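Local coordinates for protein serine acetyltransferase (Bacteroides vulgatus ATCC 8482, PDB 3F1X) that probably transfers an acetyl group from acetyl-CoA to serine on the route to cysteine, as other serine acetyltransferases do, at residues P142-F147 / S152-I157; F180-A185 / I193-Q198; G81-Q86 / L114-F119; P35-K40 / I87-C92. All blocks are in the same frame, centred on the assembly; numbering follows the deposited sequence.

Contact 1. Residues P142-F147 / S152-I157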
loop_
_atom_site.group_PDB
_atom_site.type_symbol
_atom_site.label_atom_id
_atom_site.label_comp_id
_atom_site.label_asym_id
_atom_site.label_seq_id
_atom_site.Cartn_x
_atom_site.Cartn_y
_atom_site.Cartn_z
ATOM N N PRO A 142 -34.097 9.086 18.679
ATOM C CA PRO A 142 -33.751 10.345 19.344
ATOM C C PRO A 142 -32.240 10.508 19.469
ATOM O O PRO A 142 -31.731 11.622 19.575
ATOM C CB PRO A 142 -34.432 10.212 20.704
ATOM C CG PRO A 142 -35.636 9.374 20.388
ATOM C CD PRO A 142 -35.049 8.311 19.492
ATOM N N ALA A 143 -31.531 9.382 19.457
ATOM C CA ALA A 143 -30.076 9.384 19.569
ATOM C C ALA A 143 -29.435 9.823 18.254
ATOM O O ALA A 143 -28.241 10.129 18.201
ATOM C CB ALA A 143 -29.578 7.991 19.963
ATOM N N ALA A 144 -30.233 9.839 17.193
ATOM C CA ALA A 144 -29.752 10.275 15.889
ATOM C C ALA A 144 -29.954 11.777 15.887
ATOM O O ALA A 144 -30.997 12.263 16.327
ATOM C CB ALA A 144 -30.563 9.626 14.779
ATOM N N THR A 145 -28.966 12.520 15.399
ATOM C CA THR A 145 -29.085 13.970 15.405
ATOM C C THR A 145 -28.826 14.636 14.059
ATOM O O THR A 145 -28.720 15.861 13.992
ATOM C CB THR A 145 -28.128 14.577 16.456
ATOM O OG1 THR A 145 -28.007 13.675 17.567
ATOM C CG2 THR A 145 -28.676 15.913 16.968
ATOM N N CYS A 146 -28.742 13.848 12.990
ATOM C CA CYS A 146 -28.491 14.396 11.658
ATOM C C CYS A 146 -28.560 13.316 10.575
ATOM O O CYS A 146 -28.176 12.174 10.811
ATOM C CB CYS A 146 -27.106 15.055 11.619
ATOM S SG CYS A 146 -26.626 15.765 10.020
ATOM N N PHE A 147 -29.053 13.674 9.390
ATOM C CA PHE A 147 -29.119 12.713 8.294
ATOM C C PHE A 147 -27.683 12.337 7.950
ATOM O O PHE A 147 -27.388 11.191 7.621
ATOM C CB PHE A 147 -29.768 13.324 7.052
ATOM C CG PHE A 147 -31.275 13.265 7.042
ATOM C CD1 PHE A 147 -31.983 13.792 5.967
ATOM C CD2 PHE A 147 -31.987 12.687 8.089
ATOM C CE1 PHE A 147 -33.385 13.755 5.934
ATOM C CE2 PHE A 147 -33.391 12.644 8.070
ATOM C CZ PHE A 147 -34.086 13.176 6.989
ATOM N N SER A 152 -23.188 8.549 7.342
ATOM C CA SER A 152 -21.750 8.460 7.574
ATOM C C SER A 152 -21.205 7.350 8.469
ATOM O O SER A 152 -20.127 6.829 8.189
ATOM C CB SER A 152 -21.227 9.814 8.070
ATOM O OG SER A 152 -21.286 10.778 7.035
ATOM N N CYS A 153 -21.913 6.978 9.535
ATOM C CA CYS A 153 -21.383 5.931 10.399
ATOM C C CYS A 153 -22.346 4.892 10.958
ATOM O O CYS A 153 -21.910 3.947 11.616
ATOM C CB CYS A 153 -20.594 6.553 11.554
ATOM S SG CYS A 153 -21.583 7.411 12.796
ATOM N N TYR A 154 -23.644 5.048 10.723
ATOM C CA TYR A 154 -24.596 4.059 11.226
ATOM C C TYR A 154 -24.429 2.762 10.442
ATOM O O TYR A 154 -24.515 2.750 9.214
ATOM C CB TYR A 154 -26.024 4.571 11.084
ATOM C CG TYR A 154 -26.473 5.429 12.233
ATOM C CD1 TYR A 154 -25.603 6.330 12.839
ATOM C CD2 TYR A 154 -27.779 5.360 12.705
ATOM C CE1 TYR A 154 -26.023 7.141 13.892
ATOM C CE2 TYR A 154 -28.212 6.170 13.755
ATOM C CZ TYR A 154 -27.328 7.058 14.343
ATOM O OH TYR A 154 -27.749 7.863 15.379
ATOM N N PRO A 155 -24.183 1.650 11.147
ATOM C CA PRO A 155 -23.999 0.347 10.504
ATOM C C PRO A 155 -25.229 -0.165 9.758
ATOM O O PRO A 155 -25.106 -0.803 8.716
ATOM C CB PRO A 155 -23.605 -0.555 11.668
ATOM C CG PRO A 155 -24.368 0.051 12.828
ATOM C CD PRO A 155 -24.140 1.529 12.616
ATOM N N ALA A 156 -26.411 0.124 10.289
ATOM C CA ALA A 156 -27.653 -0.320 9.673
ATOM C C ALA A 156 -27.811 0.170 8.237
ATOM O O ALA A 156 -28.191 -0.599 7.356
ATOM C CB ALA A 156 -28.839 0.130 10.510
ATOM N N ILE A 157 -27.523 1.445 7.996
ATOM C CA ILE A 157 -27.652 1.994 6.653
ATOM C C ILE A 157 -26.730 1.274 5.681
ATOM O O ILE A 157 -27.080 1.070 4.525
ATOM C CB ILE A 157 -27.330 3.498 6.615
ATOM C CG1 ILE A 157 -28.314 4.252 7.500
ATOM C CG2 ILE A 157 -27.445 4.024 5.181
ATOM C CD1 ILE A 157 -29.752 4.160 7.030
#
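Tyr-154 reaches across to Ala-144 with the far end of its side chain, and this pair makes most of the contact. The phenol oxygen does the touching: OH of Tyr-154 sits 3.2 Å from CA of Ala-144 and 3.4 Å from the methyl CB of the same residue. Behind it, CZ of Tyr-154 comes within 4.2 Å of that methyl, which lies obliquely to the ring. The two backbones are kept well apart, their CA atoms 9.3 Å from each other, so a long, stiff side chain is needed to span the distance, and a small residue suits the other end. Alanine suits that place, since the oxygen rests directly against its backbone as well as its methyl. With CG of Tyr-154 anti to the carbonyl carbon (chi1 -85°), the ring is carried out toward the loop 142-147. Ala-143 adds a looser touch through its carbonyl, its O 3.7 Å from OH of Tyr-154. No hydrogen bond joins the two segments, and the contact is one of close packing round a polar tip. The region is buried in the hexamer, and Tyr-154 also packs on Arg-179 of the second subunit. Within the chain, Ala-144 is backed by Tyr-138 of helix 123-139 and by Ile-150 of helix 147-153, while Tyr-154 lies on Glu-149. The contact thus joins the loop leaving helix 123-139 to the bend between helices 147-153 and 155-171, with the short helix 147-153 linking the two segments.

Contact 2. Residues F180-A185 / I193-Q198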
loop_
_atom_site.group_PDB
_atom_site.type_symbol
_atom_site.label_atom_id
_atom_site.label_comp_id
_atom_site.label_asym_id
_atom_site.label_seq_id
_atom_site.Cartn_x
_atom_site.Cartn_y
_atom_site.Cartn_z
ATOM N N PHE A 180 -22.560 -12.710 -1.891
ATOM C CA PHE A 180 -21.229 -12.232 -1.558
ATOM C C PHE A 180 -21.360 -10.862 -0.925
ATOM O O PHE A 180 -20.773 -10.581 0.121
ATOM C CB PHE A 180 -20.404 -12.100 -2.827
ATOM C CG PHE A 180 -19.199 -12.964 -2.851
ATOM C CD1 PHE A 180 -18.022 -12.553 -2.231
ATOM C CD2 PHE A 180 -19.231 -14.195 -3.502
ATOM C CE1 PHE A 180 -16.888 -13.355 -2.258
ATOM C CE2 PHE A 180 -18.100 -15.008 -3.534
ATOM C CZ PHE A 180 -16.922 -14.586 -2.910
ATOM N N ILE A 181 -22.136 -10.006 -1.574
ATOM C CA ILE A 181 -22.340 -8.656 -1.089
ATOM C C ILE A 181 -23.047 -8.578 0.265
ATOM O O ILE A 181 -22.645 -7.774 1.113
ATOM C CB ILE A 181 -23.083 -7.812 -2.160
ATOM C CG1 ILE A 181 -22.130 -7.588 -3.348
ATOM C CG2 ILE A 181 -23.594 -6.496 -1.555
ATOM C CD1 ILE A 181 -22.688 -6.751 -4.487
ATOM N N THR A 182 -24.078 -9.394 0.496
ATOM C CA THR A 182 -24.750 -9.325 1.794
ATOM C C THR A 182 -23.894 -9.901 2.913
ATOM O O THR A 182 -23.919 -9.394 4.034
ATOM C CB THR A 182 -26.146 -10.027 1.802
ATOM O OG1 THR A 182 -26.026 -11.392 1.371
ATOM C CG2 THR A 182 -27.125 -9.270 0.907
ATOM N N GLU A 183 -23.136 -10.955 2.623
ATOM C CA GLU A 183 -22.274 -11.536 3.648
ATOM C C GLU A 183 -21.187 -10.535 4.011
ATOM O O GLU A 183 -20.653 -10.560 5.120
ATOM C CB GLU A 183 -21.652 -12.848 3.161
ATOM C CG GLU A 183 -22.665 -13.978 3.051
ATOM C CD GLU A 183 -23.258 -14.364 4.398
ATOM O OE1 GLU A 183 -24.246 -15.124 4.419
ATOM O OE2 GLU A 183 -22.731 -13.918 5.437
HETATM N N MSE A 184 -20.863 -9.654 3.067
HETATM C CA MSE A 184 -19.859 -8.624 3.301
HETATM C C MSE A 184 -20.379 -7.672 4.377
HETATM O O MSE A 184 -19.642 -7.276 5.286
HETATM C CB MSE A 184 -19.587 -7.855 2.006
HETATM C CG MSE A 184 -18.131 -7.832 1.590
HETATM SE SE MSE A 184 -17.885 -6.854 -0.063
HETATM C CE MSE A 184 -18.092 -5.059 0.638
ATOM N N ALA A 185 -21.652 -7.301 4.261
ATOM C CA ALA A 185 -22.291 -6.418 5.237
ATOM C C ALA A 185 -22.413 -7.187 6.551
ATOM O O ALA A 185 -22.244 -6.627 7.627
ATOM C CB ALA A 185 -23.679 -6.002 4.750
ATOM N N ILE A 193 -28.762 -10.194 6.038
ATOM C CA ILE A 193 -29.982 -10.117 5.235
ATOM C C ILE A 193 -29.766 -10.894 3.936
ATOM O O ILE A 193 -28.872 -10.555 3.164
ATOM C CB ILE A 193 -30.312 -8.648 4.847
ATOM C CG1 ILE A 193 -30.294 -7.752 6.086
ATOM C CG2 ILE A 193 -31.687 -8.582 4.168
ATOM C CD1 ILE A 193 -30.349 -6.264 5.767
ATOM N N HIS A 194 -30.574 -11.925 3.692
ATOM C CA HIS A 194 -30.436 -12.708 2.459
ATOM C C HIS A 194 -30.895 -11.832 1.305
ATOM O O HIS A 194 -31.926 -11.177 1.389
ATOM C CB HIS A 194 -31.294 -13.975 2.493
ATOM C CG HIS A 194 -31.081 -14.877 1.313
ATOM N ND1 HIS A 194 -30.188 -15.929 1.327
ATOM C CD2 HIS A 194 -31.625 -14.866 0.071
ATOM C CE1 HIS A 194 -30.191 -16.525 0.147
ATOM N NE2 HIS A 194 -31.054 -15.899 -0.633
ATOM N N PRO A 195 -30.135 -11.822 0.204
ATOM C CA PRO A 195 -30.496 -11.002 -0.949
ATOM C C PRO A 195 -31.903 -11.237 -1.499
ATOM O O PRO A 195 -32.482 -10.348 -2.114
ATOM C CB PRO A 195 -29.386 -11.317 -1.960
ATOM C CG PRO A 195 -28.920 -12.667 -1.572
ATOM C CD PRO A 195 -28.917 -12.601 -0.068
ATOM N N GLY A 196 -32.455 -12.422 -1.250
ATOM C CA GLY A 196 -33.787 -12.739 -1.739
ATOM C C GLY A 196 -34.924 -12.167 -0.909
ATOM O O GLY A 196 -36.073 -12.162 -1.344
ATOM N N ALA A 197 -34.626 -11.697 0.293
ATOM C CA ALA A 197 -35.678 -11.127 1.122
ATOM C C ALA A 197 -36.306 -9.958 0.367
ATOM O O ALA A 197 -35.664 -9.357 -0.493
ATOM C CB ALA A 197 -35.102 -10.639 2.448
ATOM N N GLN A 198 -37.562 -9.659 0.687
ATOM C CA GLN A 198 -38.290 -8.552 0.070
ATOM C C GLN A 198 -38.532 -7.543 1.189
ATOM O O GLN A 198 -39.127 -7.871 2.213
ATOM C CB GLN A 198 -39.618 -9.056 -0.509
ATOM C CG GLN A 198 -40.489 -7.988 -1.163
ATOM C CD GLN A 198 -39.860 -7.383 -2.410
ATOM O OE1 GLN A 198 -38.884 -6.630 -2.331
ATOM N NE2 GLN A 198 -40.421 -7.712 -3.573
HETATM O O HOH W 1 -26.293 -8.795 5.342
#
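Thr-182, on helix 177-189, presses its branched side chain against the carbonyl of Ile-193 and the ring of Pro-195. OG1 stands between the backbone N and the carbonyl carbon (chi1 55°), where it hydrogen-bonds back to Arg-179 O, one turn earlier in the helix. This leaves CG2 anti to the carbonyl carbon and facing the loop. CB and CG2 of Thr-182 both approach Ile-193 O at 3.1 Å. OG1 of Thr-182 meets CD of Pro-195 at 3.4 Å, the two side chains crossing at about a right angle. With alanine at this place, Arg-179 O would probably lose its hydroxyl partner and a gap would open beside Ile-193 O and Pro-195. Proline suits the bend: its restricted phi fits the second position of the type I turn from His-194 to Ala-197, closed by Ala-197 N to His-194 O at 3.0 Å. The turn makes the corner between strands 192-193 and 198-199, in the first coil of the parallel beta-helix, left-handed as in other serine acetyltransferases. A water joins the backbones, donating a hydrogen bond to Thr-182 O (2.8 Å) and accepting one from Ile-193 N (2.9 Å). Direct contact is therefore close van der Waals packing of carbon against oxygen; polar linkage passes through one water, the hydroxyl being used within its own helix.

Contact 3. Residues G81-Q86 / L114-F119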
loop_
_atom_site.group_PDB
_atom_site.type_symbol
_atom_site.label_atom_id
_atom_site.label_comp_id
_atom_site.label_asym_id
_atom_site.label_seq_id
_atom_site.Cartn_x
_atom_site.Cartn_y
_atom_site.Cartn_z
ATOM N N GLY A 81 -16.664 -0.677 -14.804
ATOM C CA GLY A 81 -15.582 -1.585 -15.150
ATOM C C GLY A 81 -15.479 -2.720 -14.148
ATOM O O GLY A 81 -15.443 -3.889 -14.525
ATOM N N LEU A 82 -15.432 -2.371 -12.866
ATOM C CA LEU A 82 -15.328 -3.350 -11.792
ATOM C C LEU A 82 -16.518 -4.303 -11.762
ATOM O O LEU A 82 -16.344 -5.517 -11.680
ATOM C CB LEU A 82 -15.223 -2.629 -10.439
ATOM C CG LEU A 82 -13.901 -2.574 -9.655
ATOM C CD1 LEU A 82 -12.712 -2.550 -10.580
ATOM C CD2 LEU A 82 -13.912 -1.354 -8.747
ATOM N N LEU A 83 -17.725 -3.751 -11.828
ATOM C CA LEU A 83 -18.930 -4.569 -11.777
ATOM C C LEU A 83 -19.067 -5.513 -12.966
ATOM O O LEU A 83 -19.611 -6.604 -12.824
ATOM C CB LEU A 83 -20.181 -3.687 -11.673
ATOM C CG LEU A 83 -21.519 -4.413 -11.510
ATOM C CD1 LEU A 83 -21.515 -5.289 -10.246
ATOM C CD2 LEU A 83 -22.629 -3.392 -11.430
ATOM N N THR A 84 -18.589 -5.099 -14.132
ATOM C CA THR A 84 -18.678 -5.964 -15.310
ATOM C C THR A 84 -17.886 -7.246 -15.050
ATOM O O THR A 84 -18.380 -8.350 -15.263
ATOM C CB THR A 84 -18.107 -5.261 -16.570
ATOM O OG1 THR A 84 -18.917 -4.123 -16.899
ATOM C CG2 THR A 84 -18.079 -6.218 -17.753
ATOM N N GLU A 85 -16.666 -7.092 -14.549
ATOM C CA GLU A 85 -15.808 -8.238 -14.274
ATOM C C GLU A 85 -16.373 -9.179 -13.209
ATOM O O GLU A 85 -16.298 -10.392 -13.358
ATOM C CB GLU A 85 -14.422 -7.756 -13.841
ATOM C CG GLU A 85 -13.369 -8.851 -13.753
ATOM C CD GLU A 85 -13.060 -9.468 -15.105
ATOM O OE1 GLU A 85 -12.966 -8.711 -16.095
ATOM O OE2 GLU A 85 -12.896 -10.705 -15.172
ATOM N N GLN A 86 -16.947 -8.627 -12.144
ATOM C CA GLN A 86 -17.475 -9.461 -11.076
ATOM C C GLN A 86 -18.738 -10.186 -11.497
ATOM O O GLN A 86 -18.975 -11.328 -11.099
ATOM C CB GLN A 86 -17.726 -8.626 -9.822
ATOM C CG GLN A 86 -16.443 -8.138 -9.176
ATOM C CD GLN A 86 -15.444 -9.263 -8.986
ATOM O OE1 GLN A 86 -14.358 -9.258 -9.574
ATOM N NE2 GLN A 86 -15.805 -10.236 -8.163
ATOM N N LEU A 114 -23.636 -5.402 -20.039
ATOM C CA LEU A 114 -24.984 -4.855 -20.142
ATOM C C LEU A 114 -25.706 -4.979 -18.791
ATOM O O LEU A 114 -26.417 -4.065 -18.368
ATOM C CB LEU A 114 -25.768 -5.574 -21.245
ATOM C CG LEU A 114 -27.146 -5.003 -21.604
ATOM C CD1 LEU A 114 -27.040 -3.504 -21.858
ATOM C CD2 LEU A 114 -27.684 -5.717 -22.835
ATOM N N LEU A 115 -25.518 -6.106 -18.109
ATOM C CA LEU A 115 -26.138 -6.293 -16.803
ATOM C C LEU A 115 -25.579 -5.237 -15.851
ATOM O O LEU A 115 -26.314 -4.642 -15.064
ATOM C CB LEU A 115 -25.848 -7.698 -16.256
ATOM C CG LEU A 115 -26.522 -8.902 -16.925
ATOM C CD1 LEU A 115 -26.088 -10.185 -16.231
ATOM C CD2 LEU A 115 -28.035 -8.761 -16.848
ATOM N N ALA A 116 -24.275 -4.993 -15.933
ATOM C CA ALA A 116 -23.643 -3.997 -15.071
ATOM C C ALA A 116 -24.231 -2.620 -15.349
ATOM O O ALA A 116 -24.486 -1.851 -14.424
ATOM C CB ALA A 116 -22.134 -3.983 -15.296
ATOM N N ALA A 117 -24.458 -2.312 -16.625
ATOM C CA ALA A 117 -25.034 -1.022 -16.986
ATOM C C ALA A 117 -26.489 -0.955 -16.499
ATOM O O ALA A 117 -26.948 0.089 -16.022
ATOM C CB ALA A 117 -24.960 -0.816 -18.500
ATOM N N ARG A 118 -27.206 -2.070 -16.616
ATOM C CA ARG A 118 -28.600 -2.141 -16.170
ATOM C C ARG A 118 -28.655 -1.844 -14.670
ATOM O O ARG A 118 -29.531 -1.119 -14.194
ATOM C CB ARG A 118 -29.188 -3.530 -16.427
ATOM C CG ARG A 118 -29.270 -3.954 -17.899
ATOM C CD ARG A 118 -30.337 -3.191 -18.673
ATOM N NE ARG A 118 -30.415 -3.607 -20.075
ATOM C CZ ARG A 118 -31.210 -3.038 -20.980
ATOM N NH1 ARG A 118 -32.001 -2.029 -20.629
ATOM N NH2 ARG A 118 -31.209 -3.471 -22.237
ATOM N N PHE A 119 -27.713 -2.412 -13.921
ATOM C CA PHE A 119 -27.680 -2.165 -12.490
ATOM C C PHE A 119 -27.483 -0.680 -12.219
ATOM O O PHE A 119 -28.186 -0.090 -11.397
ATOM C CB PHE A 119 -26.539 -2.926 -11.818
ATOM C CG PHE A 119 -26.311 -2.505 -10.401
ATOM C CD1 PHE A 119 -27.172 -2.933 -9.394
ATOM C CD2 PHE A 119 -25.292 -1.607 -10.080
ATOM C CE1 PHE A 119 -27.029 -2.468 -8.080
ATOM C CE2 PHE A 119 -25.137 -1.132 -8.775
ATOM C CZ PHE A 119 -26.011 -1.566 -7.773
#
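Phe-119, whose ring meets Leu-83 across the contact, is fixed to its own helix by a bond from its backbone N to Leu-115 O at 2.9 Å. The motif is a packed pair of helices in the helical domain that precedes the beta-helix. The short segments 81-86 and 114-119 run obliquely antiparallel, their N-to-C directions 128° apart and their axes approaching to 8.5 Å. Such closeness depends on a small residue where the backbones meet: CA of Thr-84 and CA of Ala-116 are 5.3 Å apart, and the alanine methyl points toward the other helix. Leu-83 fills the neighbouring space. Its CG lies anti to the backbone N (chi1 -176°), which directs CD2 between CA of Ala-116, 3.8 Å away, and the ring of Phe-119. CG of Leu-83 meanwhile packs on CB of Ala-116 at 3.9 Å. Leu-83 and Phe-119 cross at about a right angle, the methyl coming to the ring obliquely. Shortening Leu-83 to an alanine is likely to open a gap beside Ala-116 and deprive the Phe-119 ring of the CD2 methyl packed on it. Leucine and phenylalanine suit a buried seam in which no hydrogen bond crosses; Phe-119 extends it to Ile-165 and Leu-169 of helix 155-171. Thr-84 can stand in this apolar setting because its hydroxyl is bonded to Phe-80 O. That same OG1 of Thr-84 still touches the other helix, lying 3.6 Å from CB of Ala-116, whereas the tightest apolar approach is CD2 of Leu-83 to CD2 of Phe-119, at 3.5 Å.

Contact 4. Residues P35-K40 / I87-C92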
loop_
_atom_site.group_PDB
_atom_site.type_symbol
_atom_site.label_atom_id
_atom_site.label_comp_id
_atom_site.label_asym_id
_atom_site.label_seq_id
_atom_site.Cartn_x
_atom_site.Cartn_y
_atom_site.Cartn_z
ATOM N N PRO A 35 -12.407 -16.060 -14.429
ATOM C CA PRO A 35 -12.055 -15.273 -13.246
ATOM C C PRO A 35 -12.957 -15.683 -12.086
ATOM O O PRO A 35 -14.104 -16.079 -12.296
ATOM C CB PRO A 35 -12.310 -13.844 -13.704
ATOM C CG PRO A 35 -13.502 -14.003 -14.590
ATOM C CD PRO A 35 -13.147 -15.238 -15.405
ATOM N N LEU A 36 -12.435 -15.600 -10.868
ATOM C CA LEU A 36 -13.210 -15.959 -9.686
ATOM C C LEU A 36 -13.627 -14.684 -8.962
ATOM O O LEU A 36 -12.965 -13.655 -9.076
ATOM C CB LEU A 36 -12.375 -16.831 -8.743
ATOM C CG LEU A 36 -12.002 -18.238 -9.227
ATOM C CD1 LEU A 36 -10.845 -18.773 -8.403
ATOM C CD2 LEU A 36 -13.212 -19.155 -9.126
ATOM N N PRO A 37 -14.737 -14.732 -8.220
ATOM C CA PRO A 37 -15.189 -13.546 -7.495
ATOM C C PRO A 37 -14.088 -13.023 -6.577
ATOM O O PRO A 37 -13.396 -13.795 -5.916
ATOM C CB PRO A 37 -16.404 -14.060 -6.739
ATOM C CG PRO A 37 -16.979 -15.037 -7.706
ATOM C CD PRO A 37 -15.743 -15.804 -8.140
ATOM N N SER A 38 -13.921 -11.707 -6.563
ATOM C CA SER A 38 -12.900 -11.068 -5.751
ATOM C C SER A 38 -13.529 -10.237 -4.648
ATOM O O SER A 38 -14.206 -9.244 -4.914
ATOM C CB SER A 38 -12.020 -10.176 -6.637
ATOM O OG SER A 38 -11.184 -9.328 -5.867
ATOM N N ALA A 39 -13.318 -10.648 -3.405
ATOM C CA ALA A 39 -13.861 -9.897 -2.285
ATOM C C ALA A 39 -13.304 -8.475 -2.337
ATOM O O ALA A 39 -13.990 -7.521 -1.980
ATOM C CB ALA A 39 -13.478 -10.569 -0.974
ATOM N N LYS A 40 -12.062 -8.331 -2.795
ATOM C CA LYS A 40 -11.445 -7.014 -2.877
ATOM C C LYS A 40 -12.161 -6.104 -3.862
ATOM O O LYS A 40 -12.483 -4.962 -3.537
ATOM C CB LYS A 40 -9.967 -7.139 -3.255
ATOM C CG LYS A 40 -9.114 -7.705 -2.130
ATOM C CD LYS A 40 -7.648 -7.831 -2.518
ATOM C CE LYS A 40 -6.826 -8.327 -1.334
ATOM N NZ LYS A 40 -5.385 -8.511 -1.675
ATOM N N ILE A 87 -19.556 -9.522 -12.300
ATOM C CA ILE A 87 -20.767 -10.152 -12.780
ATOM C C ILE A 87 -20.327 -11.306 -13.692
ATOM O O ILE A 87 -20.921 -12.383 -13.671
ATOM C CB ILE A 87 -21.654 -9.145 -13.547
ATOM C CG1 ILE A 87 -22.277 -8.157 -12.555
ATOM C CG2 ILE A 87 -22.722 -9.889 -14.333
ATOM C CD1 ILE A 87 -23.125 -7.070 -13.181
ATOM N N LEU A 88 -19.276 -11.082 -14.475
ATOM C CA LEU A 88 -18.768 -12.128 -15.361
ATOM C C LEU A 88 -18.297 -13.320 -14.515
ATOM O O LEU A 88 -18.525 -14.477 -14.870
ATOM C CB LEU A 88 -17.608 -11.602 -16.208
ATOM C CG LEU A 88 -16.999 -12.571 -17.229
ATOM C CD1 LEU A 88 -18.043 -12.976 -18.252
ATOM C CD2 LEU A 88 -15.824 -11.902 -17.925
ATOM N N ALA A 89 -17.649 -13.033 -13.389
ATOM C CA ALA A 89 -17.179 -14.100 -12.510
ATOM C C ALA A 89 -18.365 -14.887 -11.943
ATOM O O ALA A 89 -18.318 -16.115 -11.830
ATOM C CB ALA A 89 -16.338 -13.516 -11.372
ATOM N N GLY A 90 -19.429 -14.173 -11.594
ATOM C CA GLY A 90 -20.616 -14.818 -11.055
ATOM C C GLY A 90 -21.254 -15.754 -12.062
ATOM O O GLY A 90 -21.563 -16.901 -11.744
ATOM N N LEU A 91 -21.451 -15.266 -13.284
ATOM C CA LEU A 91 -22.047 -16.078 -14.329
ATOM C C LEU A 91 -21.203 -17.329 -14.568
ATOM O O LEU A 91 -21.744 -18.417 -14.750
ATOM C CB LEU A 91 -22.158 -15.274 -15.625
ATOM C CG LEU A 91 -23.166 -14.120 -15.630
ATOM C CD1 LEU A 91 -22.904 -13.214 -16.820
ATOM C CD2 LEU A 91 -24.577 -14.680 -15.671
ATOM N N CYS A 92 -19.879 -17.172 -14.557
ATOM C CA CYS A 92 -18.970 -18.297 -14.786
ATOM C C CYS A 92 -18.969 -19.317 -13.654
ATOM O O CYS A 92 -18.811 -20.514 -13.891
ATOM C CB CYS A 92 -17.534 -17.797 -14.998
ATOM S SG CYS A 92 -17.229 -16.987 -16.588
HETATM O O HOH W 2 -16.185 -17.737 -11.267
#
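The flat peptide group linking Leu-36 to Pro-37 lies with one face against the methyl of Ala-89, whose CB is 3.8 Å from Leu-36 C and sits almost straight above that carbon. Pro-37 N, in the same plane, is 3.7 Å from CB of Ala-89. The ring of Pro-37 extends this surface, with CD 4.0 Å from CB of Ala-89, and Pro-35 completes the seat: its O stands 3.5 Å from the methyl and its ring a little farther out. One small side chain thus seats a stiff, extended strip. Alanine lets the strip approach the helix closely, and the prolines hold it extended while lacking N-H groups that would need partners there. Polar linkage is left to a water, which donates to Pro-35 O at 2.9 Å and to Ala-89 O at 2.7 Å. The CB of Leu-36 is directed away from segment 87-92, its side chain packing on Phe-93 farther along the helix, and its backbone hydrogen-bonds to the third subunit. Farther on, Ser-38 takes the N-cap position, its OG accepting from Ser-41 N. The whole is an extended, proline-containing lead-in, packed on helix 68-93, that runs into the N-capped helix 39-53 of the helical domain.

Contacts 3 and 4 share helix 68-93, their centres 11 Å apart, and they meet where OE2 of Glu-85 lies 3.4 Å from CG of Pro-35. Contact 4 also touches contact 2, CE2 of Phe-180 packing on CB of Pro-37 at 3.7 Å, which joins the lead-in to helix 39-53 to helix 177-189, the helix that contact 2 packs against the first turn of the beta-helix. Contact 1 stands apart, about 32 Å from contact 4 between centres, on the opposite side of the chain's centre; helices 155-171 and 177-189 lead from it toward contact 2. Between subunits, contacts 1 and 3 both touch the second copy, and contacts 2 and 4 the third. No bound ligand marks a catalytic site among these four contacts.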